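Local coordinates for protein magnesium transporter, putative (Shewanella oneidensis MR-1, PDB 3KXR) that probably moves magnesium ions across the membrane, this piece holding part of its intracellular N domain and its pair of CBS domains, at residues 60-72 against 80-94. Numbering follows the deposited sequence.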
ATOM      1  N   THR A  60      -8.140 -14.083  15.262  1.00 44.06           N
ATOM      2  CA  THR A  60      -8.438 -12.786  15.817  1.00 44.70           C
ATOM      3  C   THR A  60      -8.668 -11.718  14.767  1.00 44.55           C
ATOM      4  O   THR A  60      -7.963 -11.641  13.779  1.00 44.01           O
ATOM      5  CB  THR A  60      -7.266 -12.326  16.676  1.00 44.57           C
ATOM      6  OG1 THR A  60      -7.345 -13.026  17.913  1.00 47.53           O
ATOM      7  CG2 THR A  60      -7.330 -10.837  16.950  1.00 45.89           C
ATOM      8  N   ASP A  61      -9.642 -10.871  15.030  1.00 44.73           N
ATOM      9  CA  ASP A  61      -9.986  -9.791  14.143  1.00 45.23           C
ATOM     10  C   ASP A  61      -9.525  -8.501  14.788  1.00 44.95           C
ATOM     11  O   ASP A  61      -9.849  -8.234  15.915  1.00 44.62           O
ATOM     12  CB  ASP A  61     -11.497  -9.808  13.952  1.00 45.90           C
ATOM     13  CG  ASP A  61     -11.975  -8.768  12.999  1.00 49.08           C
ATOM     14  OD1 ASP A  61     -11.146  -8.010  12.459  1.00 51.92           O
ATOM     15  OD2 ASP A  61     -13.203  -8.706  12.810  1.00 54.36           O
ATOM     16  N   HIS A  62      -8.740  -7.713  14.077  1.00 45.73           N
ATOM     17  CA  HIS A  62      -8.197  -6.475  14.616  1.00 46.78           C
ATOM     18  C   HIS A  62      -9.255  -5.381  14.656  1.00 46.20           C
ATOM     19  O   HIS A  62      -9.086  -4.404  15.374  1.00 45.97           O
ATOM     20  CB  HIS A  62      -7.009  -5.970  13.798  1.00 47.42           C
ATOM     21  CG  HIS A  62      -5.768  -6.822  13.895  1.00 52.94           C
ATOM     22  ND1 HIS A  62      -5.100  -7.056  15.085  1.00 56.25           N
ATOM     23  CD2 HIS A  62      -5.056  -7.470  12.933  1.00 55.13           C
ATOM     24  CE1 HIS A  62      -4.040  -7.815  14.852  1.00 56.07           C
ATOM     25  NE2 HIS A  62      -3.995  -8.087  13.556  1.00 56.13           N
ATOM     26  N   GLN A  63     -10.315  -5.548  13.864  1.00 45.74           N
ATOM     27  CA  GLN A  63     -11.465  -4.620  13.812  1.00 45.71           C
ATOM     28  C   GLN A  63     -12.274  -4.618  15.083  1.00 44.51           C
ATOM     29  O   GLN A  63     -12.901  -5.607  15.432  1.00 44.33           O
ATOM     30  CB  GLN A  63     -12.418  -4.997  12.663  1.00 46.23           C
ATOM     31  CG  GLN A  63     -12.209  -4.159  11.469  1.00 50.12           C
ATOM     32  CD  GLN A  63     -12.802  -4.707  10.204  1.00 54.13           C
ATOM     33  OE1 GLN A  63     -13.849  -4.239   9.751  1.00 56.56           O
ATOM     34  NE2 GLN A  63     -12.098  -5.651   9.579  1.00 59.21           N
HETATM   35  N   MSE A  64     -12.291  -3.498  15.769  1.00 43.84           N
HETATM   36  CA  MSE A  64     -12.982  -3.442  17.020  1.00 44.16           C
HETATM   37  C   MSE A  64     -13.174  -2.024  17.491  1.00 43.05           C
HETATM   38  O   MSE A  64     -12.516  -1.112  17.063  1.00 42.77           O
HETATM   39  CB  MSE A  64     -12.178  -4.206  18.069  1.00 45.26           C
HETATM   40  CG  MSE A  64     -10.804  -3.622  18.279  1.00 48.47           C
HETATM   41 SE   MSE A  64      -9.749  -4.593  19.607  1.00 61.42          SE
HETATM   42  CE  MSE A  64      -7.920  -3.946  19.128  1.00 47.78           C
ATOM     43  N   LEU A  65     -14.090  -1.856  18.419  1.00 42.60           N
ATOM     44  CA  LEU A  65     -14.238  -0.599  19.123  1.00 41.54           C
ATOM     45  C   LEU A  65     -13.284  -0.592  20.355  1.00 40.57           C
ATOM     46  O   LEU A  65     -13.443  -1.351  21.297  1.00 39.84           O
ATOM     47  CB  LEU A  65     -15.723  -0.406  19.479  1.00 41.77           C
ATOM     48  CG  LEU A  65     -16.613   0.408  18.504  1.00 42.60           C
ATOM     49  CD1 LEU A  65     -16.409   0.122  17.044  1.00 37.26           C
ATOM     50  CD2 LEU A  65     -18.076   0.279  18.907  1.00 42.30           C
ATOM     51  N   VAL A  66     -12.259   0.253  20.310  1.00 40.10           N
ATOM     52  CA  VAL A  66     -11.329   0.410  21.423  1.00 39.53           C
ATOM     53  C   VAL A  66     -11.040   1.915  21.683  1.00 38.73           C
ATOM     54  O   VAL A  66     -10.955   2.708  20.752  1.00 38.87           O
ATOM     55  CB  VAL A  66     -10.014  -0.379  21.148  1.00 39.98           C
ATOM     56  CG1 VAL A  66      -9.495  -0.046  19.756  1.00 38.99           C
ATOM     57  CG2 VAL A  66      -8.982  -0.093  22.210  1.00 39.30           C
ATOM     58  N   LEU A  67     -10.922   2.301  22.951  1.00 37.37           N
ATOM     59  CA  LEU A  67     -10.546   3.665  23.327  1.00 36.27           C
ATOM     60  C   LEU A  67      -9.552   3.610  24.491  1.00 36.51           C
ATOM     61  O   LEU A  67      -9.518   2.630  25.257  1.00 37.34           O
ATOM     62  CB  LEU A  67     -11.798   4.471  23.722  1.00 35.83           C
ATOM     63  CG  LEU A  67     -12.823   4.881  22.648  1.00 34.12           C
ATOM     64  CD1 LEU A  67     -14.059   5.476  23.255  1.00 31.79           C
ATOM     65  CD2 LEU A  67     -12.182   5.869  21.682  1.00 31.17           C
ATOM     66  N   SER A  68      -8.744   4.645  24.641  1.00 36.19           N
ATOM     67  CA  SER A  68      -7.782   4.680  25.733  1.00 36.99           C
ATOM     68  C   SER A  68      -8.492   5.058  27.031  1.00 36.66           C
ATOM     69  O   SER A  68      -9.658   5.442  27.046  1.00 36.12           O
ATOM     70  CB  SER A  68      -6.667   5.699  25.478  1.00 36.76           C
ATOM     71  OG  SER A  68      -7.175   7.031  25.630  1.00 38.83           O
ATOM     72  N   ASP A  69      -7.749   5.021  28.119  1.00 36.53           N
ATOM     73  CA  ASP A  69      -8.353   5.262  29.392  1.00 36.71           C
ATOM     74  C   ASP A  69      -8.541   6.738  29.645  1.00 37.04           C
ATOM     75  O   ASP A  69      -8.928   7.119  30.750  1.00 36.39           O
ATOM     76  CB  ASP A  69      -7.531   4.621  30.501  1.00 37.41           C
ATOM     77  CG  ASP A  69      -6.119   5.164  30.597  1.00 37.82           C
ATOM     78  OD1 ASP A  69      -5.798   6.197  29.963  1.00 41.53           O
ATOM     79  OD2 ASP A  69      -5.330   4.531  31.338  1.00 40.27           O
ATOM     80  N   LYS A  70      -8.275   7.569  28.636  1.00 37.27           N
ATOM     81  CA  LYS A  70      -8.605   8.996  28.725  1.00 37.82           C
ATOM     82  C   LYS A  70     -10.003   9.283  28.132  1.00 37.42           C
ATOM     83  O   LYS A  70     -10.481  10.387  28.235  1.00 37.55           O
ATOM     84  CB  LYS A  70      -7.542   9.861  28.029  1.00 37.96           C
ATOM     85  CG  LYS A  70      -6.071   9.697  28.538  1.00 41.63           C
ATOM     86  CD  LYS A  70      -5.919   9.675  30.092  1.00 45.58           C
ATOM     87  CE  LYS A  70      -4.433   9.527  30.611  1.00 46.34           C
ATOM     88  NZ  LYS A  70      -4.124   8.158  31.196  1.00 44.10           N
ATOM     89  N   ALA A  71     -10.662   8.304  27.513  1.00 36.58           N
ATOM     90  CA  ALA A  71     -11.957   8.568  26.872  1.00 36.65           C
ATOM     91  C   ALA A  71     -13.130   8.690  27.872  1.00 36.86           C
ATOM     92  O   ALA A  71     -13.102   8.088  28.968  1.00 36.91           O
ATOM     93  CB  ALA A  71     -12.267   7.468  25.872  1.00 36.10           C
ATOM     94  N   THR A  72     -14.171   9.423  27.468  1.00 36.70           N
ATOM     95  CA  THR A  72     -15.390   9.559  28.247  1.00 36.71           C
ATOM     96  C   THR A  72     -16.559   8.855  27.576  1.00 36.67           C
ATOM     97  O   THR A  72     -16.474   8.455  26.425  1.00 36.26           O
ATOM     98  CB  THR A  72     -15.808  11.043  28.407  1.00 37.62           C
ATOM     99  OG1 THR A  72     -16.234  11.577  27.132  1.00 38.28           O
ATOM    100  CG2 THR A  72     -14.658  11.872  28.982  1.00 36.13           C
ATOM    101  N   PHE A  80     -20.292   4.097  18.983  1.00 42.73           N
ATOM    102  CA  PHE A  80     -21.313   3.130  18.704  1.00 42.49           C
ATOM    103  C   PHE A  80     -22.259   3.681  17.664  1.00 42.78           C
ATOM    104  O   PHE A  80     -22.803   2.930  16.910  1.00 42.19           O
ATOM    105  CB  PHE A  80     -22.119   2.832  19.935  1.00 42.35           C
ATOM    106  CG  PHE A  80     -21.502   1.875  20.843  1.00 42.32           C
ATOM    107  CD1 PHE A  80     -21.290   0.580  20.443  1.00 42.82           C
ATOM    108  CD2 PHE A  80     -21.188   2.241  22.148  1.00 44.07           C
ATOM    109  CE1 PHE A  80     -20.712  -0.335  21.316  1.00 43.46           C
ATOM    110  CE2 PHE A  80     -20.634   1.325  23.031  1.00 44.59           C
ATOM    111  CZ  PHE A  80     -20.393   0.030  22.603  1.00 44.78           C
ATOM    112  N   ARG A  81     -22.474   4.986  17.640  1.00 43.81           N
ATOM    113  CA  ARG A  81     -23.450   5.557  16.701  1.00 44.85           C
ATOM    114  C   ARG A  81     -22.841   5.758  15.296  1.00 45.48           C
ATOM    115  O   ARG A  81     -23.565   5.725  14.302  1.00 46.14           O
ATOM    116  CB  ARG A  81     -24.071   6.858  17.233  1.00 44.61           C
ATOM    117  CG  ARG A  81     -25.046   6.684  18.458  1.00 46.38           C
ATOM    118  CD  ARG A  81     -26.466   6.132  18.125  1.00 46.09           C
ATOM    119  N   ARG A  82     -21.525   5.925  15.199  1.00 45.84           N
ATOM    120  CA  ARG A  82     -20.906   6.291  13.923  1.00 46.25           C
ATOM    121  C   ARG A  82     -20.349   5.114  13.126  1.00 45.91           C
ATOM    122  O   ARG A  82     -19.979   5.271  12.005  1.00 45.66           O
ATOM    123  CB  ARG A  82     -19.765   7.260  14.184  1.00 46.68           C
ATOM    124  CG  ARG A  82     -18.491   6.551  14.702  1.00 50.04           C
ATOM    125  CD  ARG A  82     -17.454   7.506  15.283  1.00 52.50           C
ATOM    126  NE  ARG A  82     -17.036   8.553  14.337  1.00 54.18           N
ATOM    127  CZ  ARG A  82     -16.053   9.432  14.562  1.00 54.98           C
ATOM    128  NH1 ARG A  82     -15.348   9.406  15.702  1.00 53.56           N
ATOM    129  NH2 ARG A  82     -15.780  10.351  13.641  1.00 55.80           N
ATOM    130  N   ILE A  83     -20.239   3.952  13.738  1.00 46.49           N
ATOM    131  CA  ILE A  83     -19.606   2.788  13.124  1.00 46.72           C
ATOM    132  C   ILE A  83     -20.586   1.659  13.126  1.00 46.42           C
ATOM    133  O   ILE A  83     -21.261   1.432  14.125  1.00 46.61           O
ATOM    134  CB  ILE A  83     -18.389   2.305  13.951  1.00 46.69           C
ATOM    135  CG1 ILE A  83     -17.186   3.203  13.706  1.00 47.90           C
ATOM    136  CG2 ILE A  83     -18.009   0.954  13.565  1.00 47.95           C
ATOM    137  CD1 ILE A  83     -17.061   3.711  12.249  1.00 47.93           C
ATOM    138  N   GLU A  84     -20.662   0.961  12.004  1.00 46.25           N
ATOM    139  CA  GLU A  84     -21.440  -0.245  11.903  1.00 46.19           C
ATOM    140  C   GLU A  84     -20.438  -1.386  11.869  1.00 45.45           C
ATOM    141  O   GLU A  84     -19.523  -1.393  11.078  1.00 45.59           O
ATOM    142  CB  GLU A  84     -22.274  -0.204  10.648  1.00 46.87           C
ATOM    143  CG  GLU A  84     -23.679  -0.753  10.820  1.00 49.15           C
ATOM    144  CD  GLU A  84     -24.477  -0.596   9.568  1.00 51.95           C
ATOM    145  OE1 GLU A  84     -23.939  -0.047   8.569  1.00 51.49           O
ATOM    146  OE2 GLU A  84     -25.655  -1.016   9.578  1.00 57.71           O
ATOM    147  N   LEU A  85     -20.581  -2.331  12.777  1.00 44.61           N
ATOM    148  CA  LEU A  85     -19.652  -3.429  12.876  1.00 43.54           C
ATOM    149  C   LEU A  85     -20.390  -4.703  13.255  1.00 42.81           C
ATOM    150  O   LEU A  85     -21.293  -4.687  14.098  1.00 42.05           O
ATOM    151  CB  LEU A  85     -18.666  -3.099  13.951  1.00 44.19           C
ATOM    152  CG  LEU A  85     -17.303  -3.695  13.814  1.00 44.74           C
ATOM    153  CD1 LEU A  85     -16.682  -3.060  12.600  1.00 46.60           C
ATOM    154  CD2 LEU A  85     -16.542  -3.353  15.107  1.00 45.45           C
ATOM    155  N   ASP A  86     -20.025  -5.800  12.609  1.00 42.06           N
ATOM    156  CA  ASP A  86     -20.624  -7.087  12.887  1.00 42.16           C
ATOM    157  C   ASP A  86     -20.410  -7.506  14.351  1.00 42.03           C
ATOM    158  O   ASP A  86     -19.317  -7.344  14.906  1.00 42.43           O
ATOM    159  CB  ASP A  86     -20.025  -8.135  11.942  1.00 42.35           C
ATOM    160  CG  ASP A  86     -20.789  -9.433  11.942  1.00 42.92           C
ATOM    161  OD1 ASP A  86     -22.034  -9.408  11.970  1.00 46.01           O
ATOM    162  OD2 ASP A  86     -20.144 -10.493  11.902  1.00 44.87           O
ATOM    163  N   CYS A  87     -21.455  -8.037  14.972  1.00 41.41           N
ATOM    164  CA  CYS A  87     -21.359  -8.602  16.309  1.00 41.43           C
ATOM    165  C   CYS A  87     -20.709  -7.688  17.276  1.00 41.78           C
ATOM    166  O   CYS A  87     -19.745  -8.059  17.931  1.00 40.84           O
ATOM    167  CB  CYS A  87     -20.529  -9.868  16.304  1.00 41.95           C
ATOM    168  SG  CYS A  87     -21.450 -11.227  15.780  1.00 41.44           S
ATOM    169  N   ASN A  88     -21.243  -6.490  17.384  1.00 42.18           N
ATOM    170  CA  ASN A  88     -20.608  -5.507  18.180  1.00 42.33           C
ATOM    171  C   ASN A  88     -21.596  -4.898  19.101  1.00 42.28           C
ATOM    172  O   ASN A  88     -22.554  -4.296  18.660  1.00 42.31           O
ATOM    173  CB  ASN A  88     -20.029  -4.433  17.298  1.00 42.87           C
ATOM    174  CG  ASN A  88     -19.403  -3.312  18.098  1.00 45.35           C
ATOM    175  OD1 ASN A  88     -19.717  -2.146  17.857  1.00 47.97           O
ATOM    176  ND2 ASN A  88     -18.516  -3.656  19.058  1.00 43.03           N
ATOM    177  N   ASP A  89     -21.386  -5.070  20.394  1.00 42.35           N
ATOM    178  CA  ASP A  89     -22.073  -4.211  21.338  1.00 43.08           C
ATOM    179  C   ASP A  89     -21.265  -3.914  22.591  1.00 41.49           C
ATOM    180  O   ASP A  89     -21.827  -3.550  23.610  1.00 41.04           O
ATOM    181  CB  ASP A  89     -23.436  -4.797  21.682  1.00 43.95           C
ATOM    182  CG  ASP A  89     -23.324  -5.947  22.613  1.00 48.97           C
ATOM    183  OD1 ASP A  89     -22.170  -6.442  22.809  1.00 54.39           O
ATOM    184  OD2 ASP A  89     -24.378  -6.323  23.173  1.00 55.44           O
ATOM    185  N   ASN A  90     -19.944  -4.042  22.484  1.00 40.80           N
ATOM    186  CA  ASN A  90     -19.033  -3.729  23.561  1.00 40.26           C
ATOM    187  C   ASN A  90     -17.900  -2.902  23.020  1.00 39.83           C
ATOM    188  O   ASN A  90     -17.618  -2.895  21.829  1.00 39.54           O
ATOM    189  CB  ASN A  90     -18.489  -5.008  24.206  1.00 40.16           C
ATOM    190  CG  ASN A  90     -19.501  -5.686  25.055  1.00 41.06           C
ATOM    191  OD1 ASN A  90     -20.452  -5.064  25.503  1.00 46.56           O
ATOM    192  ND2 ASN A  90     -19.326  -6.965  25.287  1.00 43.42           N
ATOM    193  N   LEU A  91     -17.222  -2.225  23.926  1.00 39.48           N
ATOM    194  CA  LEU A  91     -16.089  -1.399  23.550  1.00 38.96           C
ATOM    195  C   LEU A  91     -14.978  -1.608  24.584  1.00 37.87           C
ATOM    196  O   LEU A  91     -15.246  -1.740  25.784  1.00 38.04           O
ATOM    197  CB  LEU A  91     -16.576   0.035  23.446  1.00 39.13           C
ATOM    198  CG  LEU A  91     -15.679   1.187  23.057  1.00 39.21           C
ATOM    199  CD1 LEU A  91     -16.537   2.306  22.460  1.00 37.97           C
ATOM    200  CD2 LEU A  91     -14.987   1.633  24.316  1.00 40.68           C
ATOM    201  N   PHE A  92     -13.749  -1.704  24.110  1.00 35.97           N
ATOM    202  CA  PHE A  92     -12.650  -2.119  24.953  1.00 35.82           C
ATOM    203  C   PHE A  92     -11.781  -0.946  25.338  1.00 35.52           C
ATOM    204  O   PHE A  92     -11.524  -0.080  24.509  1.00 36.47           O
ATOM    205  CB  PHE A  92     -11.844  -3.193  24.223  1.00 35.58           C
ATOM    206  CG  PHE A  92     -12.692  -4.329  23.775  1.00 35.69           C
ATOM    207  CD1 PHE A  92     -13.552  -4.958  24.668  1.00 35.55           C
ATOM    208  CD2 PHE A  92     -12.701  -4.741  22.454  1.00 38.54           C
ATOM    209  CE1 PHE A  92     -14.374  -6.000  24.247  1.00 35.94           C
ATOM    210  CE2 PHE A  92     -13.530  -5.795  22.029  1.00 37.40           C
ATOM    211  CZ  PHE A  92     -14.366  -6.411  22.931  1.00 35.35           C
ATOM    212  N   ILE A  93     -11.352  -0.907  26.595  1.00 35.07           N
ATOM    213  CA  ILE A  93     -10.549   0.195  27.107  1.00 35.27           C
ATOM    214  C   ILE A  93      -9.161  -0.284  27.359  1.00 35.71           C
ATOM    215  O   ILE A  93      -8.966  -1.327  28.005  1.00 36.58           O
ATOM    216  CB  ILE A  93     -11.107   0.758  28.429  1.00 35.57           C
ATOM    217  CG1 ILE A  93     -12.561   1.155  28.249  1.00 35.94           C
ATOM    218  CG2 ILE A  93     -10.299   1.964  28.926  1.00 33.82           C
ATOM    219  CD1 ILE A  93     -12.813   2.161  27.162  1.00 36.27           C
ATOM    220  N   VAL A  94      -8.184   0.475  26.867  1.00 36.29           N
ATOM    221  CA  VAL A  94      -6.784   0.138  27.071  1.00 36.28           C
ATOM    222  C   VAL A  94      -6.053   1.308  27.718  1.00 38.24           C
ATOM    223  O   VAL A  94      -6.468   2.469  27.601  1.00 37.76           O
ATOM    224  CB  VAL A  94      -6.084  -0.213  25.717  1.00 36.88           C
ATOM    225  CG1 VAL A  94      -6.691  -1.498  25.113  1.00 34.93           C
ATOM    226  CG2 VAL A  94      -6.154   0.955  24.744  1.00 32.85           C
TER
HETATM  227  O   HOH W   1     -15.709  -3.879  19.882  1.00 38.57           O
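L65 leans obliquely on the ring of F80, its CD2 3.6 Å from F80 CD1, while the backbone N of N90 lies in the ring plane at the F80 edge. The F92 ring is also met obliquely: the SE of selenomethionine M64 comes within 4.1 Å of F92 CD2, a Met-aromatic contact in which the two side chains cross at about a right angle. M64 is extended beyond CG (chi2 -179°), which carries the large, polarisable selenium out to the ring. L65 suits its place because its two methyls divide the work. CD1 packs against I83 CG2 and L85 CD2, and CD2 also abuts OD1 of N88, whose ND2 is hydrogen-bonded to E149. With both methyls gone in an alanine, F80, I83 and L85 would probably lose their common filler, and the F80 ring would be freer to turn.

Strands 66-68 and 90-94 run parallel, joined by helix 73-82 in the beta-alpha-beta unit of a CBS domain. Strand 66-68 is an outer strand of the sheet in this chain. F92 N donates to L65 O at 2.9 Å, nearly straight (170°), L67 N to F92 O, and V94 N to L67 O at 3.0 Å. One water accepts from L65 N and donates a hydrogen bond to N90 O. Beta-branched V66 and V94 suit extended backbone and meet through their CG2 methyls, 3.9 Å apart, on the face shared with F92. On the other face, L67 CD1 rests 4.1 Å from L91 CD2, and F79 of the helix covers both leucines.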